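Local coordinates for CRISPR-associated protein CasA/Cse1 (Thermus thermophilus, PDB 4AN8) that forms part of the Cascade ribonucleoprotein complex, which probably serves CRISPR adaptive immunity against viruses, plasmids and other mobile genetic elements, at residues R58-V63 / E201-N206; L207-P212 / L322-N327. One frame throughout, in Å; residues are numbered along the deposited sequence.

Interaction 1 (R58-V63 / E201-N206); sequences RLLLAV and ETLLLN
Leu-61 and Leu-203 bury the largest areas here, 71 and 64 Å², and their contact is made branch to branch: CD2 of Leu-61 lies 4.1 Å from CD2 of Leu-203. The two side chains cross at a slant. Neither CB is aimed straight at the opposite helix; in Leu-61 the CG stands anti to the carbonyl carbon (chi1 -67°), and the methyls beyond it reach closer to the other segment than its CB direction suggests. The same CD2 of Leu-61 also rests 3.8 Å from the backbone O of Leu-203, so one methyl touches both side chain and main chain of that residue. The other methyl of Leu-61, CD1, packs 3.9 Å from CB of Asn-206. CD2 of Leu-203 also meets CB of Leu-60, whose CB does point at the opposing helix, so one methyl touches two successive leucines.

Asn-206 offers this contact its aliphatic CB, while its amide is engaged away from the leucines. ND2 donates to the O of Pro-194 and also to O of Thr-202, the latter at 2.9 Å with a nearly straight N-H...O angle of 169°; the Thr-202 O lies in the amide plane, whereas the donor stands above the carbonyl plane. Together the two bonds restrain the amide's rotation. Leu-36 of helix 32-37 touches both Leu-60 and Leu-203, and Met-281 touches Leu-61.

With segment axes 10.5 Å apart and crossing at -69°, the contact is a steep, leucine-rich helix-helix packing that joins helix 50-67 to helix 199-206 in the buried interior of Cse1.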
loop_
_atom_site.group_PDB
_atom_site.type_symbol
_atom_site.label_atom_id
_atom_site.label_comp_id
_atom_site.label_asym_id
_atom_site.label_seq_id
_atom_site.Cartn_x
_atom_site.Cartn_y
_atom_site.Cartn_z
ATOM N N ARG A 58 -4.701 -9.421 0.662
ATOM C CA ARG A 58 -5.961 -9.167 -0.071
ATOM C C ARG A 58 -6.605 -10.457 -0.589
ATOM O O ARG A 58 -7.821 -10.591 -0.562
ATOM C CB ARG A 58 -5.787 -8.140 -1.205
ATOM C CG ARG A 58 -5.339 -6.758 -0.711
ATOM C CD ARG A 58 -4.639 -5.912 -1.804
ATOM N NE ARG A 58 -5.558 -5.565 -2.891
ATOM C CZ ARG A 58 -6.461 -4.590 -2.821
ATOM N NH1 ARG A 58 -6.566 -3.872 -1.716
ATOM N NH2 ARG A 58 -7.270 -4.343 -3.852
ATOM N N LEU A 59 -5.788 -11.399 -1.045
ATOM C CA LEU A 59 -6.277 -12.725 -1.398
ATOM C C LEU A 59 -6.899 -13.458 -0.173
ATOM O O LEU A 59 -8.010 -13.994 -0.251
ATOM C CB LEU A 59 -5.161 -13.545 -2.027
ATOM C CG LEU A 59 -5.549 -14.979 -2.420
ATOM C CD1 LEU A 59 -6.752 -14.983 -3.371
ATOM C CD2 LEU A 59 -4.350 -15.741 -3.058
ATOM N N LEU A 60 -6.199 -13.452 0.963
ATOM C CA LEU A 60 -6.731 -14.087 2.166
ATOM C C LEU A 60 -8.057 -13.450 2.585
ATOM O O LEU A 60 -9.005 -14.159 2.930
ATOM C CB LEU A 60 -5.743 -14.018 3.340
ATOM C CG LEU A 60 -4.472 -14.843 3.113
ATOM C CD1 LEU A 60 -3.580 -14.771 4.327
ATOM C CD2 LEU A 60 -4.807 -16.289 2.743
ATOM N N LEU A 61 -8.099 -12.115 2.578
ATOM C CA LEU A 61 -9.320 -11.378 2.895
ATOM C C LEU A 61 -10.474 -11.710 1.935
ATOM O O LEU A 61 -11.615 -11.835 2.360
ATOM C CB LEU A 61 -9.055 -9.881 2.881
ATOM C CG LEU A 61 -8.118 -9.441 4.006
ATOM C CD1 LEU A 61 -7.459 -8.071 3.660
ATOM C CD2 LEU A 61 -8.876 -9.388 5.332
ATOM N N ALA A 62 -10.170 -11.832 0.640
ATOM C CA ALA A 62 -11.184 -12.194 -0.338
ATOM C C ALA A 62 -11.790 -13.524 0.076
ATOM O O ALA A 62 -13.005 -13.650 0.179
ATOM C CB ALA A 62 -10.574 -12.309 -1.748
ATOM N N VAL A 63 -10.931 -14.512 0.330
ATOM C CA VAL A 63 -11.412 -15.813 0.747
ATOM C C VAL A 63 -12.263 -15.738 2.029
ATOM O O VAL A 63 -13.337 -16.330 2.094
ATOM C CB VAL A 63 -10.273 -16.838 0.923
ATOM C CG1 VAL A 63 -10.841 -18.120 1.465
ATOM C CG2 VAL A 63 -9.574 -17.103 -0.427
ATOM N N GLU A 201 -4.786 -11.397 14.070
ATOM C CA GLU A 201 -5.176 -10.034 14.425
ATOM C C GLU A 201 -5.167 -9.141 13.186
ATOM O O GLU A 201 -6.096 -8.347 12.962
ATOM C CB GLU A 201 -4.264 -9.455 15.511
ATOM C CG GLU A 201 -4.376 -10.196 16.838
ATOM C CD GLU A 201 -3.493 -9.625 17.965
ATOM O OE1 GLU A 201 -2.690 -8.691 17.751
ATOM O OE2 GLU A 201 -3.607 -10.136 19.092
ATOM N N THR A 202 -4.118 -9.294 12.380
ATOM C CA THR A 202 -3.968 -8.464 11.199
ATOM C C THR A 202 -5.151 -8.671 10.243
ATOM O O THR A 202 -5.813 -7.705 9.874
ATOM C CB THR A 202 -2.616 -8.690 10.509
ATOM O OG1 THR A 202 -1.580 -8.269 11.401
ATOM C CG2 THR A 202 -2.529 -7.873 9.200
ATOM N N LEU A 203 -5.435 -9.914 9.880
ATOM C CA LEU A 203 -6.640 -10.187 9.093
ATOM C C LEU A 203 -7.893 -9.575 9.730
ATOM O O LEU A 203 -8.672 -8.912 9.050
ATOM C CB LEU A 203 -6.831 -11.696 8.863
ATOM C CG LEU A 203 -5.740 -12.296 7.973
ATOM C CD1 LEU A 203 -5.919 -13.782 7.788
ATOM C CD2 LEU A 203 -5.646 -11.582 6.594
ATOM N N LEU A 204 -8.093 -9.770 11.032
ATOM C CA LEU A 204 -9.262 -9.185 11.709
ATOM C C LEU A 204 -9.335 -7.638 11.624
ATOM O O LEU A 204 -10.424 -7.063 11.472
ATOM C CB LEU A 204 -9.315 -9.626 13.177
ATOM C CG LEU A 204 -9.632 -11.108 13.437
ATOM C CD1 LEU A 204 -9.391 -11.486 14.909
ATOM C CD2 LEU A 204 -11.062 -11.448 13.008
ATOM N N LEU A 205 -8.173 -6.982 11.742
ATOM C CA LEU A 205 -8.081 -5.539 11.663
ATOM C C LEU A 205 -8.382 -5.010 10.259
ATOM O O LEU A 205 -8.632 -3.820 10.091
ATOM C CB LEU A 205 -6.704 -5.061 12.132
ATOM C CG LEU A 205 -6.406 -5.247 13.625
ATOM C CD1 LEU A 205 -4.910 -5.247 13.896
ATOM C CD2 LEU A 205 -7.127 -4.198 14.450
ATOM N N ASN A 206 -8.373 -5.895 9.259
ATOM C CA ASN A 206 -8.652 -5.491 7.877
ATOM C C ASN A 206 -9.971 -6.052 7.361
ATOM O O ASN A 206 -10.334 -5.802 6.210
ATOM C CB ASN A 206 -7.512 -5.911 6.935
ATOM C CG ASN A 206 -6.268 -5.062 7.115
ATOM O OD1 ASN A 206 -6.103 -4.051 6.439
ATOM N ND2 ASN A 206 -5.402 -5.455 8.055
#

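Interaction 2 (L207-P212 / L322-N327)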
loop_
_atom_site.group_PDB
_atom_site.type_symbol
_atom_site.label_atom_id
_atom_site.label_comp_id
_atom_site.label_asym_id
_atom_site.label_seq_id
_atom_site.Cartn_x
_atom_site.Cartn_y
_atom_site.Cartn_z
ATOM N N LEU A 207 -10.681 -6.793 8.219
ATOM C CA LEU A 207 -11.965 -7.382 7.826
ATOM C C LEU A 207 -13.122 -6.429 8.034
ATOM O O LEU A 207 -13.928 -6.610 8.942
ATOM C CB LEU A 207 -12.258 -8.682 8.571
ATOM C CG LEU A 207 -11.632 -9.962 8.038
ATOM C CD1 LEU A 207 -11.980 -11.104 8.980
ATOM C CD2 LEU A 207 -12.136 -10.257 6.645
ATOM N N VAL A 208 -13.201 -5.429 7.163
ATOM C CA VAL A 208 -14.244 -4.420 7.182
ATOM C C VAL A 208 -15.619 -5.056 6.917
ATOM O O VAL A 208 -15.741 -5.957 6.064
ATOM C CB VAL A 208 -13.912 -3.343 6.127
ATOM C CG1 VAL A 208 -15.002 -2.232 6.067
ATOM C CG2 VAL A 208 -12.501 -2.758 6.407
ATOM N N PRO A 209 -16.649 -4.612 7.664
ATOM C CA PRO A 209 -17.995 -5.190 7.525
ATOM C C PRO A 209 -18.369 -5.312 6.077
ATOM O O PRO A 209 -18.186 -4.372 5.299
ATOM C CB PRO A 209 -18.895 -4.188 8.256
ATOM C CG PRO A 209 -17.974 -3.737 9.434
ATOM C CD PRO A 209 -16.546 -3.724 8.844
ATOM N N TYR A 210 -18.863 -6.491 5.720
ATOM C CA TYR A 210 -19.066 -6.851 4.333
ATOM C C TYR A 210 -20.387 -7.575 4.172
ATOM O O TYR A 210 -20.768 -8.346 5.047
ATOM C CB TYR A 210 -17.951 -7.800 3.923
ATOM C CG TYR A 210 -18.085 -8.431 2.545
ATOM C CD1 TYR A 210 -17.783 -7.708 1.401
ATOM C CD2 TYR A 210 -18.462 -9.769 2.402
ATOM C CE1 TYR A 210 -17.884 -8.273 0.147
ATOM C CE2 TYR A 210 -18.560 -10.354 1.150
ATOM C CZ TYR A 210 -18.265 -9.599 0.024
ATOM O OH TYR A 210 -18.348 -10.155 -1.229
ATOM N N THR A 211 -21.072 -7.301 3.065
ATOM C CA THR A 211 -22.160 -8.141 2.568
ATOM C C THR A 211 -21.826 -8.632 1.157
ATOM O O THR A 211 -21.297 -7.873 0.353
ATOM C CB THR A 211 -23.504 -7.390 2.549
ATOM O OG1 THR A 211 -23.294 -6.060 2.064
ATOM C CG2 THR A 211 -24.079 -7.307 3.937
ATOM N N PRO A 212 -22.112 -9.910 0.863
ATOM C CA PRO A 212 -21.697 -10.543 -0.400
ATOM C C PRO A 212 -22.432 -10.091 -1.657
ATOM O O PRO A 212 -21.959 -10.383 -2.765
ATOM C CB PRO A 212 -21.964 -12.039 -0.162
ATOM C CG PRO A 212 -22.908 -12.098 0.945
ATOM C CD PRO A 212 -22.667 -10.886 1.811
ATOM N N LEU A 322 -8.608 1.325 7.902
ATOM C CA LEU A 322 -8.121 2.149 9.024
ATOM C C LEU A 322 -9.297 2.594 9.909
ATOM O O LEU A 322 -9.210 2.579 11.128
ATOM C CB LEU A 322 -7.325 3.360 8.517
ATOM C CG LEU A 322 -6.859 4.392 9.569
ATOM C CD1 LEU A 322 -6.016 3.707 10.633
ATOM C CD2 LEU A 322 -6.075 5.543 8.949
ATOM N N GLU A 323 -10.412 2.950 9.294
ATOM C CA GLU A 323 -11.603 3.276 10.077
ATOM C C GLU A 323 -12.023 2.076 10.914
ATOM O O GLU A 323 -12.320 2.211 12.093
ATOM C CB GLU A 323 -12.750 3.751 9.188
ATOM C CG GLU A 323 -13.933 4.314 9.958
ATOM C CD GLU A 323 -14.990 4.958 9.052
ATOM O OE1 GLU A 323 -14.928 4.766 7.818
ATOM O OE2 GLU A 323 -15.886 5.662 9.571
ATOM N N HIS A 324 -12.032 0.898 10.298
ATOM C CA HIS A 324 -12.445 -0.343 10.974
ATOM C C HIS A 324 -11.463 -0.733 12.093
ATOM O O HIS A 324 -11.881 -1.039 13.206
ATOM C CB HIS A 324 -12.590 -1.467 9.946
ATOM C CG HIS A 324 -12.606 -2.843 10.527
ATOM N ND1 HIS A 324 -13.716 -3.385 11.136
ATOM C CD2 HIS A 324 -11.653 -3.805 10.569
ATOM C CE1 HIS A 324 -13.451 -4.618 11.519
ATOM N NE2 HIS A 324 -12.204 -4.900 11.187
ATOM N N ALA A 325 -10.163 -0.694 11.807
ATOM C CA ALA A 325 -9.160 -1.020 12.817
ATOM C C ALA A 325 -9.277 -0.067 14.017
ATOM O O ALA A 325 -9.268 -0.500 15.172
ATOM C CB ALA A 325 -7.752 -0.969 12.228
ATOM N N GLU A 326 -9.400 1.220 13.731
ATOM C CA GLU A 326 -9.544 2.223 14.783
ATOM C C GLU A 326 -10.734 1.886 15.691
ATOM O O GLU A 326 -10.594 1.837 16.915
ATOM C CB GLU A 326 -9.692 3.617 14.170
ATOM C CG GLU A 326 -9.213 4.753 15.058
ATOM C CD GLU A 326 -10.339 5.431 15.831
ATOM O OE1 GLU A 326 -11.509 4.997 15.718
ATOM O OE2 GLU A 326 -10.048 6.410 16.546
ATOM N N ASN A 327 -11.897 1.637 15.096
ATOM C CA ASN A 327 -13.086 1.268 15.856
ATOM C C ASN A 327 -12.866 -0.015 16.674
ATOM O O ASN A 327 -13.114 -0.052 17.885
ATOM C CB ASN A 327 -14.281 1.134 14.914
ATOM C CG ASN A 327 -15.563 0.773 15.634
ATOM O OD1 ASN A 327 -16.141 -0.290 15.390
ATOM N ND2 ASN A 327 -16.024 1.661 16.524
#
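His-324 meets the chain at Leu-207 to Pro-209 with its imidazole, and one face of that ring takes most of the contact. CA of Val-208 stands 4.1 Å from the ring centroid and 13° off the normal, the geometry of a CH-pi interaction. The carbonyl O of Leu-207 lies over the same face, 3.1 Å above the plane but displaced toward the rim, and is 3.3 Å from CE1. Its equally short approach to NE2 is too bent to be a hydrogen bond. Pro-209 approaches the ring obliquely, with CD 3.7 Å from ND1.

Beside the ring, CG2 of Val-208 packs 3.8 Å from CB of His-324, the two side chains lying alongside with their ends pointing opposite ways. In His-324, CG anti to the backbone N (chi1 163°) carries the imidazole out to the loop, and chi2 of 78° turns its face to the main chain at Leu-207 and Val-208. Altogether 85 Å² of this residue is covered, against 28 Å² of Leu-207 and 26 Å² of Val-208.

Farther out, NE2 probably hydrogen-bonds to the backbone O of Leu-204, which would help hold the ring's rotation. Val-77 of helix 74-83 also touches the imidazole. On the loop side, Arg-241 bonds to the carbonyls of Val-208 and Pro-209 through NH1 and NH2 respectively, while the Leu-207 side chain packs on Leu-61, Leu-64 and His-65 of helix 50-67 and on Trp-80.

Helix 320-333 is thus packed through His-324 on the irregular loop that follows helix 199-206, a helix-to-loop contact centred on the CH-pi interaction of Val-208 CA over the ring face.

In the fold
Both interactions involve continuous chain: 201-206 ends interaction 1 and 207-212 begins interaction 2, with centres about 10 Å apart. They touch directly, since the histidine of interaction 2 bonds back to the helix of interaction 1 and CD2 of Leu-61 packs 3.6 Å from CD2 of Leu-207. Interaction 1 is wholly buried, about 14 Å from the chain centre to its own centre, and joins two helices through aliphatic groups. Interaction 2, centred about 17 Å out and partly buried, sets an imidazole against backbone, valine and proline. Residues 201-206 pack on helix 50-67, and the chain continuing as 207-212 packs on helix 320-333.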